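PDB 5GY3: glucanase from Klebsiella pneumoniae, which probably hydrolyses internal beta-1,4-glucosidic bonds in cellulose, lichenin and cereal beta-D-glucans, as a family 8 endoglucanase. Local coordinates for residues M184-S189 with K203-K208; S189-D194 with A252-S257. One frame throughout, in Å; residues are numbered along the deposited sequence.

How the interactions relate
Interactions 1 and 2 have centres about 8 Å apart and share Ser189, where one chain segment runs on into the next. Along the sequence their segments alternate: 184-189 and 189-194 follow helix 167-183, then come 203-208 and finally 252-257. One loop is thus pressed first against strand 204-206, an outer strand of a three-stranded antiparallel sheet, and then against strand 254-255, which pairs with 213-214. Between the two contacts, Trp186 N and Leu191 O are 3.1 Å apart, a probable hydrogen bond, and Pro206 CB packs on Ser193 OG. A loop without regular structure here joins two small sheets, away from the predicted nucleophile Asp87.

Interaction 1 of 2, residues M184-S189 with K203-K208; sequences MGWGKS and KMLPAK
The carbonyl oxygen of Met204 lies at the edge of the Trp186 indole, near its plane, with Met204 O 3.5 Å from Trp186 NE1. CZ2 of the same ring is equally near, and no hydrogen bond is formed across the two segments, so the contact illustrates how an aromatic ring can be seated mainly by packing. Over one face of the ring lies Pro206. Its CD sits 3.6 Å from the centroid of the five-membered ring of Trp186, only 12° off the ring normal, a CH-pi contact over the face. Pro206 CG is carried toward the benzo half, 4.0 Å from Trp186 CE3. On this face too, Leu205 C lies toward the rim, while the carbonyl carbon of Met184 is placed over the rim of the opposite face. Met204 CB closes on the edge, in the ring plane, 3.8 Å from Trp186 CZ2. Leu205 turns its CB away, yet its CD2 still comes within 4.0 Å of Trp186 NE1. Beside the indole the two methionines cross at about a right angle: Met184 CG meets Met204 SD at 3.7 Å, and Met184 CE approaches the same sulphur. The Met184 chain is extended beyond CG, whereas that of Met204 bends at chi3 (-76°), which brings its CE to within 3.8 Å of Met184 CG. In the fold, strand 204-206 is hydrogen-bonded through Leu205 to Ala197 of strand 196-199, and Val196 of that strand touches Met184, Trp186 and Met204. Helix 167-183 adds Leu180 and Gln183 against Met204; the contact is near the surface, where the loop that follows this helix packs on the outer strand 204-206.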
loop_
_atom_site.group_PDB
_atom_site.type_symbol
_atom_site.label_atom_id
_atom_site.label_comp_id
_atom_site.label_asym_id
_atom_site.label_seq_id
_atom_site.Cartn_x
_atom_site.Cartn_y
_atom_site.Cartn_z
ATOM N N MET A 184 -16.879 1.341 7.056
ATOM C CA MET A 184 -16.569 -0.079 7.009
ATOM C C MET A 184 -16.369 -0.630 8.418
ATOM O O MET A 184 -16.125 0.111 9.375
ATOM C CB MET A 184 -15.312 -0.324 6.175
ATOM C CG MET A 184 -15.403 0.150 4.731
ATOM S SD MET A 184 -13.812 -0.094 3.913
ATOM C CE MET A 184 -14.146 0.614 2.296
ATOM N N GLY A 185 -16.466 -1.952 8.536
ATOM C CA GLY A 185 -16.134 -2.621 9.784
ATOM C C GLY A 185 -17.191 -3.640 10.145
ATOM O O GLY A 185 -18.386 -3.336 10.058
ATOM N N TRP A 186 -16.771 -4.847 10.527
ATOM C CA TRP A 186 -17.695 -5.956 10.725
ATOM C C TRP A 186 -17.301 -6.744 11.966
ATOM O O TRP A 186 -16.159 -6.695 12.420
ATOM C CB TRP A 186 -17.748 -6.862 9.474
ATOM C CG TRP A 186 -18.304 -6.072 8.348
ATOM C CD1 TRP A 186 -19.623 -5.848 8.089
ATOM C CD2 TRP A 186 -17.566 -5.295 7.389
ATOM N NE1 TRP A 186 -19.757 -5.001 7.005
ATOM C CE2 TRP A 186 -18.509 -4.646 6.565
ATOM C CE3 TRP A 186 -16.198 -5.087 7.146
ATOM C CZ2 TRP A 186 -18.135 -3.806 5.508
ATOM C CZ3 TRP A 186 -15.827 -4.254 6.091
ATOM C CH2 TRP A 186 -16.798 -3.627 5.285
ATOM N N GLY A 187 -18.286 -7.469 12.513
ATOM C CA GLY A 187 -18.049 -8.310 13.674
ATOM C C GLY A 187 -17.753 -7.504 14.928
ATOM O O GLY A 187 -17.971 -6.298 15.010
ATOM N N LYS A 188 -17.230 -8.211 15.929
ATOM C CA LYS A 188 -16.938 -7.554 17.200
ATOM C C LYS A 188 -15.698 -6.670 17.147
ATOM O O LYS A 188 -15.537 -5.804 18.017
ATOM C CB LYS A 188 -16.778 -8.606 18.296
ATOM C CG LYS A 188 -18.019 -9.440 18.513
ATOM C CD LYS A 188 -17.733 -10.550 19.512
ATOM C CE LYS A 188 -19.006 -11.290 19.885
ATOM N NZ LYS A 188 -18.744 -12.304 20.940
ATOM N N SER A 189 -14.810 -6.865 16.165
ATOM C CA SER A 189 -13.641 -5.997 16.062
ATOM C C SER A 189 -13.937 -4.690 15.330
ATOM O O SER A 189 -13.139 -3.754 15.432
ATOM C CB SER A 189 -12.500 -6.720 15.343
ATOM O OG SER A 189 -12.824 -6.886 13.967
ATOM N N LYS A 203 -24.186 0.264 0.521
ATOM C CA LYS A 203 -24.041 -0.845 1.461
ATOM C C LYS A 203 -22.721 -1.563 1.219
ATOM O O LYS A 203 -22.395 -1.896 0.078
ATOM C CB LYS A 203 -25.204 -1.830 1.309
ATOM C CG LYS A 203 -25.118 -3.033 2.247
ATOM C CD LYS A 203 -26.163 -4.092 1.900
ATOM C CE LYS A 203 -26.081 -5.288 2.842
ATOM N NZ LYS A 203 -27.026 -6.360 2.423
ATOM N N MET A 204 -21.970 -1.827 2.293
ATOM C CA MET A 204 -20.706 -2.546 2.190
ATOM C C MET A 204 -20.716 -3.828 3.012
ATOM O O MET A 204 -21.358 -3.914 4.067
ATOM C CB MET A 204 -19.535 -1.653 2.640
ATOM C CG MET A 204 -19.257 -0.573 1.636
ATOM S SD MET A 204 -17.884 0.519 2.073
ATOM C CE MET A 204 -18.665 1.528 3.345
ATOM N N LEU A 205 -19.979 -4.819 2.521
ATOM C CA LEU A 205 -19.734 -6.075 3.211
ATOM C C LEU A 205 -18.368 -6.560 2.790
ATOM O O LEU A 205 -17.859 -6.144 1.740
ATOM C CB LEU A 205 -20.781 -7.135 2.858
ATOM C CG LEU A 205 -22.193 -6.839 3.350
ATOM C CD1 LEU A 205 -23.128 -7.660 2.562
ATOM C CD2 LEU A 205 -22.341 -7.149 4.829
ATOM N N PRO A 206 -17.750 -7.457 3.556
ATOM C CA PRO A 206 -16.565 -8.154 3.041
ATOM C C PRO A 206 -16.892 -8.807 1.703
ATOM O O PRO A 206 -17.977 -9.377 1.516
ATOM C CB PRO A 206 -16.257 -9.192 4.127
ATOM C CG PRO A 206 -16.853 -8.606 5.388
ATOM C CD PRO A 206 -18.119 -7.900 4.917
ATOM N N ALA A 207 -15.965 -8.696 0.751
ATOM C CA ALA A 207 -16.251 -9.171 -0.597
ATOM C C ALA A 207 -16.412 -10.690 -0.613
ATOM O O ALA A 207 -15.759 -11.415 0.142
ATOM C CB ALA A 207 -15.142 -8.744 -1.555
ATOM N N LYS A 208 -17.290 -11.173 -1.503
ATOM C CA LYS A 208 -17.610 -12.604 -1.537
ATOM C C LYS A 208 -16.408 -13.455 -1.910
ATOM O O LYS A 208 -16.291 -14.600 -1.456
ATOM C CB LYS A 208 -18.727 -12.901 -2.550
ATOM C CG LYS A 208 -19.997 -12.107 -2.425
ATOM C CD LYS A 208 -21.104 -12.656 -3.351
ATOM C CE LYS A 208 -20.550 -13.249 -4.648
ATOM N NZ LYS A 208 -20.005 -12.253 -5.633
#

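Interaction 2 of 2, residues S189-D194 with A252-S257; sequences SHLPSD and AWINVS
Val256 can be followed outward from its CB, which lies 3.6 Å from the backbone oxygen Leu191 O. From there the side chain forks. CG1, anti to the carbonyl carbon (chi1 -60°), comes closer still, with Val256 CG1 3.4 Å from Leu191 O; it also meets Leu191 CB at 4.1 Å. The hydroxyl oxygen Ser189 OG is 4.0 Å from Val256 CG1. Val256 CG2 also lies near Leu191 O (3.9 Å) and reaches Ser193 CB at 4.1 Å. One valine thus bridges three residues of 189-194 without any hydrogen bond between the segments. Two residues earlier, Ile254 extends CD1 to Ser189 CB at 3.8 Å, while its CG2 faces Leu191 CD1. Ser189 OG is in addition the acceptor of a weak bond from Leu191 N, and Ser193 OG has its partner in Trp195 O. Trp241 of helix 236-243 packs on both Ser189 and Ile254. Ser257 N donates to Asn255 OD1 (2.9 Å), in the carbonyl plane, and Thr258 N donates to the same oxygen. The first bond makes an Asx turn, which follows strand 254-255, paired antiparallel with 213-214 within a mainly helical fold, consistent with the (alpha/alpha)6 barrel of glycoside hydrolase family 8.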
loop_
_atom_site.group_PDB
_atom_site.type_symbol
_atom_site.label_atom_id
_atom_site.label_comp_id
_atom_site.label_asym_id
_atom_site.label_seq_id
_atom_site.Cartn_x
_atom_site.Cartn_y
_atom_site.Cartn_z
ATOM N N SER A 189 -14.810 -6.865 16.165
ATOM C CA SER A 189 -13.641 -5.997 16.062
ATOM C C SER A 189 -13.937 -4.690 15.330
ATOM O O SER A 189 -13.139 -3.754 15.432
ATOM C CB SER A 189 -12.500 -6.720 15.343
ATOM O OG SER A 189 -12.824 -6.886 13.967
ATOM N N HIS A 190 -15.052 -4.617 14.598
ATOM C CA HIS A 190 -15.412 -3.441 13.796
ATOM C C HIS A 190 -14.286 -3.056 12.845
ATOM O O HIS A 190 -14.045 -1.876 12.578
ATOM C CB HIS A 190 -15.801 -2.253 14.682
ATOM C CG HIS A 190 -16.854 -2.586 15.690
ATOM N ND1 HIS A 190 -18.167 -2.813 15.342
ATOM C CD2 HIS A 190 -16.789 -2.734 17.035
ATOM C CE1 HIS A 190 -18.868 -3.085 16.430
ATOM N NE2 HIS A 190 -18.053 -3.052 17.470
ATOM N N LEU A 191 -13.594 -4.058 12.320
ATOM C CA LEU A 191 -12.490 -3.800 11.411
ATOM C C LEU A 191 -12.874 -4.143 9.978
ATOM O O LEU A 191 -13.740 -4.990 9.741
ATOM C CB LEU A 191 -11.253 -4.616 11.816
ATOM C CG LEU A 191 -10.546 -4.166 13.097
ATOM C CD1 LEU A 191 -9.472 -5.160 13.439
ATOM C CD2 LEU A 191 -9.938 -2.756 12.919
ATOM N N PRO A 192 -12.236 -3.514 8.993
ATOM C CA PRO A 192 -12.452 -3.904 7.594
ATOM C C PRO A 192 -11.619 -5.123 7.203
ATOM O O PRO A 192 -10.569 -5.412 7.777
ATOM C CB PRO A 192 -11.993 -2.664 6.822
ATOM C CG PRO A 192 -10.853 -2.149 7.655
ATOM C CD PRO A 192 -11.235 -2.435 9.110
ATOM N N SER A 193 -12.114 -5.836 6.196
ATOM C CA SER A 193 -11.395 -6.961 5.608
ATOM C C SER A 193 -10.446 -6.482 4.506
ATOM O O SER A 193 -10.419 -5.301 4.136
ATOM C CB SER A 193 -12.389 -7.984 5.058
ATOM O OG SER A 193 -13.355 -7.351 4.232
ATOM N N ASP A 194 -9.638 -7.418 3.996
ATOM C CA ASP A 194 -8.749 -7.108 2.875
ATOM C C ASP A 194 -9.529 -6.552 1.687
ATOM O O ASP A 194 -9.101 -5.586 1.042
ATOM C CB ASP A 194 -7.989 -8.363 2.426
ATOM C CG ASP A 194 -6.980 -8.867 3.449
ATOM O OD1 ASP A 194 -6.445 -8.073 4.248
ATOM O OD2 ASP A 194 -6.704 -10.097 3.424
ATOM N N ALA A 252 -2.384 -12.569 14.005
ATOM C CA ALA A 252 -1.909 -12.002 12.745
ATOM C C ALA A 252 -3.045 -11.646 11.797
ATOM O O ALA A 252 -2.839 -10.838 10.885
ATOM C CB ALA A 252 -0.954 -12.974 12.046
ATOM N N TRP A 253 -4.217 -12.265 11.954
ATOM C CA TRP A 253 -5.398 -11.863 11.205
ATOM C C TRP A 253 -6.641 -12.122 12.046
ATOM O O TRP A 253 -6.604 -12.864 13.032
ATOM C CB TRP A 253 -5.517 -12.591 9.851
ATOM C CG TRP A 253 -5.412 -14.110 9.880
ATOM C CD1 TRP A 253 -4.307 -14.858 9.568
ATOM C CD2 TRP A 253 -6.454 -15.054 10.195
ATOM N NE1 TRP A 253 -4.595 -16.203 9.681
ATOM C CE2 TRP A 253 -5.902 -16.348 10.062
ATOM C CE3 TRP A 253 -7.800 -14.932 10.561
ATOM C CZ2 TRP A 253 -6.643 -17.506 10.307
ATOM C CZ3 TRP A 253 -8.535 -16.087 10.805
ATOM C CH2 TRP A 253 -7.954 -17.358 10.668
ATOM N N ILE A 254 -7.749 -11.495 11.644
ATOM C CA ILE A 254 -9.058 -11.819 12.209
ATOM C C ILE A 254 -10.078 -11.913 11.081
ATOM O O ILE A 254 -10.079 -11.099 10.152
ATOM C CB ILE A 254 -9.502 -10.791 13.282
ATOM C CG1 ILE A 254 -10.941 -11.077 13.730
ATOM C CG2 ILE A 254 -9.381 -9.351 12.768
ATOM C CD1 ILE A 254 -11.352 -10.327 14.981
ATOM N N ASN A 255 -10.916 -12.946 11.131
ATOM C CA ASN A 255 -12.075 -13.030 10.245
ATOM C C ASN A 255 -13.138 -12.082 10.792
ATOM O O ASN A 255 -13.678 -12.306 11.880
ATOM C CB ASN A 255 -12.574 -14.471 10.179
ATOM C CG ASN A 255 -13.746 -14.650 9.228
ATOM O OD1 ASN A 255 -14.710 -13.876 9.231
ATOM N ND2 ASN A 255 -13.673 -15.693 8.413
ATOM N N VAL A 256 -13.430 -11.000 10.064
ATOM C CA VAL A 256 -14.300 -9.970 10.636
ATOM C C VAL A 256 -15.764 -10.362 10.558
ATOM O O VAL A 256 -16.604 -9.714 11.197
ATOM C CB VAL A 256 -14.078 -8.595 9.973
ATOM C CG1 VAL A 256 -12.620 -8.135 10.165
ATOM C CG2 VAL A 256 -14.442 -8.637 8.500
ATOM N N SER A 257 -16.089 -11.428 9.825
ATOM C CA SER A 257 -17.463 -11.912 9.747
ATOM C C SER A 257 -17.788 -12.898 10.860
ATOM O O SER A 257 -18.892 -12.864 11.412
ATOM C CB SER A 257 -17.721 -12.563 8.391
ATOM O OG SER A 257 -17.869 -11.568 7.395
#